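Local structure of similar to hydroxylamine oxidoreductase (Kuenenia stuttgartiensis, 6H5L) at residues V181-L193 with I439-D451. The protein probably acts as a multiheme oxidoreductase, carrying eight c-type hemes in each chain of a large reductase complex of an anammox bacterium. Sequence-based numbering, arbitrary orientation.
Sequences VPWYAEAARRGYL and ILGVYGMFLQMQD. With HEC (heme c), chain F.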
loop_
_atom_site.group_PDB
_atom_site.type_symbol
_atom_site.label_atom_id
_atom_site.label_comp_id
_atom_site.label_asym_id
_atom_site.label_seq_id
_atom_site.Cartn_x
_atom_site.Cartn_y
_atom_site.Cartn_z
ATOM N N VAL A 181 -57.665 -16.042 16.441
ATOM C CA VAL A 181 -58.797 -15.126 16.261
ATOM C C VAL A 181 -59.839 -15.788 15.370
ATOM O O VAL A 181 -59.473 -16.509 14.423
ATOM C CB VAL A 181 -58.320 -13.795 15.675
ATOM C CG1 VAL A 181 -57.468 -13.050 16.695
ATOM C CG2 VAL A 181 -57.538 -14.019 14.388
ATOM N N PRO A 182 -61.135 -15.594 15.632
ATOM C CA PRO A 182 -62.153 -16.364 14.903
ATOM C C PRO A 182 -62.317 -15.956 13.450
ATOM O O PRO A 182 -62.809 -16.767 12.656
ATOM C CB PRO A 182 -63.433 -16.097 15.704
ATOM C CG PRO A 182 -63.200 -14.761 16.329
ATOM C CD PRO A 182 -61.730 -14.702 16.642
ATOM N N TRP A 183 -61.924 -14.741 13.070
ATOM C CA TRP A 183 -62.124 -14.302 11.694
ATOM C C TRP A 183 -61.092 -14.872 10.729
ATOM O O TRP A 183 -61.217 -14.654 9.519
ATOM C CB TRP A 183 -62.124 -12.772 11.614
ATOM C CG TRP A 183 -60.925 -12.106 12.217
ATOM C CD1 TRP A 183 -59.735 -11.842 11.601
ATOM C CD2 TRP A 183 -60.807 -11.595 13.551
ATOM N NE1 TRP A 183 -58.882 -11.207 12.473
ATOM C CE2 TRP A 183 -59.516 -11.044 13.676
ATOM C CE3 TRP A 183 -61.667 -11.556 14.653
ATOM C CZ2 TRP A 183 -59.066 -10.459 14.858
ATOM C CZ3 TRP A 183 -61.218 -10.976 15.825
ATOM C CH2 TRP A 183 -59.928 -10.437 15.919
ATOM N N TYR A 184 -60.087 -15.597 11.224
ATOM C CA TYR A 184 -59.185 -16.309 10.325
ATOM C C TYR A 184 -59.887 -17.512 9.705
ATOM O O TYR A 184 -59.907 -17.669 8.479
ATOM C CB TYR A 184 -57.923 -16.742 11.078
ATOM C CG TYR A 184 -56.817 -17.302 10.201
ATOM C CD1 TYR A 184 -56.872 -18.607 9.720
ATOM C CD2 TYR A 184 -55.706 -16.533 9.870
ATOM C CE1 TYR A 184 -55.867 -19.121 8.923
ATOM C CE2 TYR A 184 -54.693 -17.043 9.074
ATOM C CZ TYR A 184 -54.780 -18.338 8.605
ATOM O OH TYR A 184 -53.783 -18.858 7.814
ATOM N N ALA A 185 -60.467 -18.373 10.546
ATOM C CA ALA A 185 -61.170 -19.549 10.041
ATOM C C ALA A 185 -62.410 -19.157 9.247
ATOM O O ALA A 185 -62.761 -19.821 8.265
ATOM C CB ALA A 185 -61.549 -20.469 11.199
ATOM N N GLU A 186 -63.089 -18.086 9.661
ATOM C CA GLU A 186 -64.278 -17.644 8.941
ATOM C C GLU A 186 -63.931 -17.212 7.522
ATOM O O GLU A 186 -64.647 -17.544 6.572
ATOM C CB GLU A 186 -64.955 -16.503 9.701
ATOM C CG GLU A 186 -66.274 -16.039 9.102
ATOM C CD GLU A 186 -67.355 -17.103 9.158
ATOM O OE1 GLU A 186 -67.812 -17.551 8.086
ATOM O OE2 GLU A 186 -67.748 -17.494 10.276
ATOM N N ALA A 187 -62.832 -16.471 7.358
ATOM C CA ALA A 187 -62.393 -16.094 6.018
ATOM C C ALA A 187 -62.087 -17.325 5.171
ATOM O O ALA A 187 -62.382 -17.349 3.969
ATOM C CB ALA A 187 -61.175 -15.174 6.101
ATOM N N ALA A 188 -61.500 -18.360 5.781
ATOM C CA ALA A 188 -61.245 -19.602 5.060
ATOM C C ALA A 188 -62.536 -20.340 4.731
ATOM O O ALA A 188 -62.627 -20.987 3.682
ATOM C CB ALA A 188 -60.320 -20.495 5.880
ATOM N N ARG A 189 -63.540 -20.247 5.606
ATOM C CA ARG A 189 -64.841 -20.843 5.315
ATOM C C ARG A 189 -65.439 -20.264 4.045
ATOM O O ARG A 189 -66.058 -20.986 3.256
ATOM C CB ARG A 189 -65.797 -20.616 6.485
ATOM C CG ARG A 189 -65.720 -21.627 7.612
ATOM C CD ARG A 189 -66.554 -21.137 8.785
ATOM N NE ARG A 189 -67.523 -22.122 9.255
ATOM C CZ ARG A 189 -68.501 -21.844 10.112
ATOM N NH1 ARG A 189 -68.637 -20.612 10.582
ATOM N NH2 ARG A 189 -69.345 -22.793 10.494
ATOM N N ARG A 190 -65.272 -18.960 3.835
ATOM C CA ARG A 190 -65.895 -18.261 2.722
ATOM C C ARG A 190 -65.038 -18.257 1.463
ATOM O O ARG A 190 -65.419 -17.620 0.475
ATOM C CB ARG A 190 -66.227 -16.825 3.136
ATOM C CG ARG A 190 -66.884 -16.749 4.503
ATOM C CD ARG A 190 -67.632 -15.450 4.708
ATOM N NE ARG A 190 -68.495 -15.529 5.882
ATOM C CZ ARG A 190 -69.612 -14.828 6.034
ATOM N NH1 ARG A 190 -70.339 -14.964 7.134
ATOM N NH2 ARG A 190 -70.006 -13.997 5.080
ATOM N N GLY A 191 -63.900 -18.941 1.473
ATOM C CA GLY A 191 -63.055 -19.031 0.303
ATOM C C GLY A 191 -61.947 -18.008 0.211
ATOM O O GLY A 191 -61.365 -17.850 -0.868
ATOM N N TYR A 192 -61.630 -17.311 1.303
ATOM C CA TYR A 192 -60.569 -16.310 1.317
ATOM C C TYR A 192 -59.407 -16.731 2.211
ATOM O O TYR A 192 -58.765 -15.887 2.839
ATOM C CB TYR A 192 -61.107 -14.951 1.764
ATOM C CG TYR A 192 -62.417 -14.556 1.122
ATOM C CD1 TYR A 192 -62.498 -14.300 -0.241
ATOM C CD2 TYR A 192 -63.570 -14.425 1.884
ATOM C CE1 TYR A 192 -63.696 -13.937 -0.829
ATOM C CE2 TYR A 192 -64.770 -14.061 1.306
ATOM C CZ TYR A 192 -64.827 -13.818 -0.051
ATOM O OH TYR A 192 -66.021 -13.454 -0.629
ATOM N N LEU A 193 -59.133 -18.035 2.285
ATOM C CA LEU A 193 -58.028 -18.516 3.107
ATOM C C LEU A 193 -56.700 -17.934 2.640
ATOM O O LEU A 193 -55.901 -17.451 3.450
ATOM C CB LEU A 193 -57.978 -20.044 3.081
ATOM C CG LEU A 193 -56.721 -20.669 3.693
ATOM C CD1 LEU A 193 -56.698 -20.494 5.206
ATOM C CD2 LEU A 193 -56.596 -22.137 3.309
ATOM N N ILE A 439 -59.622 -4.741 20.637
ATOM C CA ILE A 439 -59.222 -6.149 20.424
ATOM C C ILE A 439 -60.290 -6.935 19.684
ATOM O O ILE A 439 -60.086 -7.115 18.517
ATOM C CB ILE A 439 -58.694 -6.877 21.663
ATOM C CG1 ILE A 439 -57.919 -5.957 22.603
ATOM C CG2 ILE A 439 -57.851 -8.045 21.196
ATOM C CD1 ILE A 439 -56.813 -5.214 21.933
ATOM N N LEU A 440 -61.439 -7.228 20.291
ATOM C CA LEU A 440 -62.287 -8.175 19.570
ATOM C C LEU A 440 -63.242 -7.527 18.574
ATOM O O LEU A 440 -63.899 -8.255 17.820
ATOM C CB LEU A 440 -63.072 -9.038 20.557
ATOM C CG LEU A 440 -62.182 -10.033 21.308
ATOM C CD1 LEU A 440 -63.009 -11.086 22.029
ATOM C CD2 LEU A 440 -61.178 -10.683 20.361
ATOM N N GLY A 441 -63.333 -6.203 18.530
ATOM C CA GLY A 441 -64.168 -5.561 17.534
ATOM C C GLY A 441 -63.498 -5.297 16.208
ATOM O O GLY A 441 -64.120 -4.728 15.307
ATOM N N VAL A 442 -62.235 -5.706 16.054
ATOM C CA VAL A 442 -61.450 -5.352 14.872
ATOM C C VAL A 442 -61.684 -6.288 13.697
ATOM O O VAL A 442 -61.043 -6.119 12.653
ATOM C CB VAL A 442 -59.955 -5.323 15.254
ATOM C CG1 VAL A 442 -59.366 -6.735 15.260
ATOM C CG2 VAL A 442 -59.168 -4.385 14.348
ATOM N N TYR A 443 -62.590 -7.263 13.828
ATOM C CA TYR A 443 -62.757 -8.269 12.780
ATOM C C TYR A 443 -63.077 -7.635 11.431
ATOM O O TYR A 443 -62.625 -8.121 10.389
ATOM C CB TYR A 443 -63.849 -9.262 13.175
ATOM C CG TYR A 443 -65.229 -8.654 13.261
ATOM C CD1 TYR A 443 -65.661 -8.030 14.423
ATOM C CD2 TYR A 443 -66.101 -8.707 12.182
ATOM C CE1 TYR A 443 -66.921 -7.472 14.506
ATOM C CE2 TYR A 443 -67.361 -8.152 12.255
ATOM C CZ TYR A 443 -67.768 -7.536 13.419
ATOM O OH TYR A 443 -69.025 -6.982 13.498
ATOM N N GLY A 444 -63.855 -6.550 11.431
ATOM C CA GLY A 444 -64.206 -5.879 10.191
ATOM C C GLY A 444 -63.019 -5.300 9.450
ATOM O O GLY A 444 -63.108 -5.067 8.239
ATOM N N MET A 445 -61.911 -5.059 10.154
ATOM C CA MET A 445 -60.675 -4.655 9.497
ATOM C C MET A 445 -60.179 -5.727 8.535
ATOM O O MET A 445 -59.525 -5.414 7.534
ATOM C CB MET A 445 -59.604 -4.372 10.551
ATOM C CG MET A 445 -58.701 -3.197 10.265
ATOM S SD MET A 445 -59.414 -1.656 10.863
ATOM C CE MET A 445 -58.126 -0.506 10.401
ATOM N N PHE A 446 -60.490 -6.992 8.819
ATOM C CA PHE A 446 -59.908 -8.139 8.134
ATOM C C PHE A 446 -60.863 -8.795 7.148
ATOM O O PHE A 446 -60.435 -9.230 6.075
ATOM C CB PHE A 446 -59.452 -9.189 9.159
ATOM C CG PHE A 446 -58.434 -8.685 10.154
ATOM C CD1 PHE A 446 -58.794 -7.797 11.156
ATOM C CD2 PHE A 446 -57.123 -9.126 10.105
ATOM C CE1 PHE A 446 -57.862 -7.339 12.067
ATOM C CE2 PHE A 446 -56.187 -8.674 11.013
ATOM C CZ PHE A 446 -56.558 -7.781 11.998
ATOM N N LEU A 447 -62.147 -8.876 7.486
ATOM C CA LEU A 447 -63.112 -9.635 6.704
ATOM C C LEU A 447 -64.431 -8.881 6.644
ATOM O O LEU A 447 -64.847 -8.262 7.627
ATOM C CB LEU A 447 -63.328 -11.030 7.308
ATOM C CG LEU A 447 -64.427 -11.911 6.715
ATOM C CD1 LEU A 447 -64.131 -12.238 5.261
ATOM C CD2 LEU A 447 -64.586 -13.181 7.536
ATOM N N GLN A 448 -65.081 -8.935 5.484
ATOM C CA GLN A 448 -66.392 -8.335 5.283
ATOM C C GLN A 448 -67.411 -9.441 5.049
ATOM O O GLN A 448 -67.320 -10.177 4.059
ATOM C CB GLN A 448 -66.385 -7.357 4.108
ATOM C CG GLN A 448 -67.753 -6.769 3.800
ATOM C CD GLN A 448 -68.321 -5.977 4.959
ATOM O OE1 GLN A 448 -67.580 -5.413 5.761
ATOM N NE2 GLN A 448 -69.645 -5.932 5.053
ATOM N N MET A 449 -68.371 -9.555 5.957
ATOM C CA MET A 449 -69.455 -10.514 5.848
ATOM C C MET A 449 -70.705 -9.798 5.339
ATOM O O MET A 449 -70.653 -8.639 4.916
ATOM C CB MET A 449 -69.668 -11.206 7.195
ATOM C CG MET A 449 -68.478 -12.047 7.631
ATOM S SD MET A 449 -68.682 -12.761 9.269
ATOM C CE MET A 449 -68.843 -11.269 10.244
ATOM N N GLN A 450 -71.843 -10.487 5.373
ATOM C CA GLN A 450 -73.076 -9.950 4.802
ATOM C C GLN A 450 -73.549 -8.780 5.655
ATOM O O GLN A 450 -74.169 -8.968 6.704
ATOM C CB GLN A 450 -74.140 -11.038 4.718
ATOM C CG GLN A 450 -75.231 -10.765 3.702
ATOM C CD GLN A 450 -74.729 -10.858 2.276
ATOM O OE1 GLN A 450 -74.409 -9.847 1.651
ATOM N NE2 GLN A 450 -74.656 -12.077 1.752
ATOM N N ASP A 451 -73.249 -7.560 5.198
ATOM C CA ASP A 451 -73.620 -6.325 5.892
ATOM C C ASP A 451 -73.076 -6.285 7.319
ATOM O O ASP A 451 -73.701 -5.718 8.220
ATOM C CB ASP A 451 -75.138 -6.117 5.883
ATOM C CG ASP A 451 -75.682 -5.869 4.486
ATOM O OD1 ASP A 451 -75.070 -5.073 3.741
ATOM O OD2 ASP A 451 -76.715 -6.475 4.130
HETATM FE FE HEC F . -50.650 -9.547 12.976
HETATM C CHA HEC F . -50.521 -7.868 15.917
HETATM C CHB HEC F . -53.371 -11.232 13.881
HETATM C CHC HEC F . -51.344 -10.254 9.607
HETATM C CHD HEC F . -47.580 -8.455 12.053
HETATM N NA HEC F . -51.735 -9.558 14.618
HETATM C C1A HEC F . -51.554 -8.768 15.736
HETATM C C2A HEC F . -52.645 -9.064 16.652
HETATM C C3A HEC F . -53.423 -9.992 16.086
HETATM C C4A HEC F . -52.869 -10.326 14.791
HETATM C CMA HEC F . -54.698 -10.606 16.706
HETATM C CAA HEC F . -52.887 -8.438 18.045
HETATM C CBA HEC F . -51.706 -8.720 18.965
HETATM C CGA HEC F . -51.941 -10.014 19.696
HETATM O O1A HEC F . -51.036 -10.883 19.643
HETATM O O2A HEC F . -53.024 -10.184 20.314
HETATM N NB HEC F . -52.068 -10.627 11.914
HETATM C C1B HEC F . -53.199 -11.124 12.518
HETATM C C2B HEC F . -54.152 -11.487 11.489
HETATM C C3B HEC F . -53.586 -11.214 10.286
HETATM C C4B HEC F . -52.265 -10.668 10.550
HETATM C CMB HEC F . -55.534 -12.080 11.856
HETATM C CAB HEC F . -54.096 -11.382 8.825
HETATM C CBB HEC F . -55.252 -12.383 8.592
HETATM N NC HEC F . -49.635 -9.427 11.151
HETATM C C1C HEC F . -50.119 -9.687 9.883
HETATM C C2C HEC F . -49.171 -9.160 8.915
HETATM C C3C HEC F . -48.080 -8.762 9.593
HETATM C C4C HEC F . -48.383 -8.860 11.009
HETATM C CMC HEC F . -49.276 -9.379 7.386
HETATM C CAC HEC F . -46.759 -8.193 9.013
HETATM C CBC HEC F . -47.006 -6.890 8.224
HETATM N ND HEC F . -49.260 -8.327 13.856
HETATM C C1D HEC F . -48.025 -8.032 13.288
HETATM C C2D HEC F . -47.281 -7.202 14.208
HETATM C C3D HEC F . -48.202 -7.016 15.429
HETATM C C4D HEC F . -49.406 -7.750 15.112
HETATM C CMD HEC F . -45.858 -6.644 13.985
HETATM C CAD HEC F . -47.935 -6.218 16.726
HETATM C CBD HEC F . -47.490 -4.793 16.410
HETATM C CGD HEC F . -47.236 -4.066 17.702
HETATM O O1D HEC F . -47.616 -4.612 18.767
HETATM O O2D HEC F . -46.664 -2.946 17.667
HETATM O O HOH W 1 -51.417 -7.673 12.382
#
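Tyr443 rests its CA and CB against the indole of Trp183, a pairing that illustrates how one broad ring can fill the seam between helix 182-189 and the short helical turn 443-446 with its flanking loops. Tyr443 CA makes a CH-pi contact over the face, 4.1 Å from the centroid of the six-membered ring; over the opposite face, toward the rim, lies Val181 CB of the indole's own segment. With CG set between the backbone N and the carbonyl carbon (chi1 54°), the indole lies across the start of helix 182-189 and reaches residues 442-446. Val442 CG1 meets the far end of the ring at CZ2, 3.8 Å away. The pyrrole end instead reaches over the face of Phe446, NE1 standing 3.5 Å from Phe446 CG, and the two rings meet obliquely, their planes inclined at 39°.

Both aromatic residues belong to a heme c pocket of this multiheme cytochrome: Trp183 NE1 approaches methyl CMB, and Phe446 CE2 lies 3.5 Å from pyrrole carbon C2B. The heme iron carries a water at 2.1 Å. Were Trp183 an alanine, the face of Phe446 would probably lose its contact with the indole NE1, and a gap would be likely beside heme methyl CMB and Tyr443 CA.

Toward the C-terminal end of helix 182-189, Glu186 CG (3.7 Å) and the backbone N of Ala187 receive Leu447 CD2, while Leu447 CD1 meets Tyr192 CD2 past the helix end. Met449 then lays CG over the centre of the Arg190 guanidinium, 3.4 Å from CZ. That group is kept in place by a nearly straight salt bridge from NE to Glu186 OE1 (175°), an oxygen met from above the carboxylate plane, and by a second salt bridge from NH1 to Asp401.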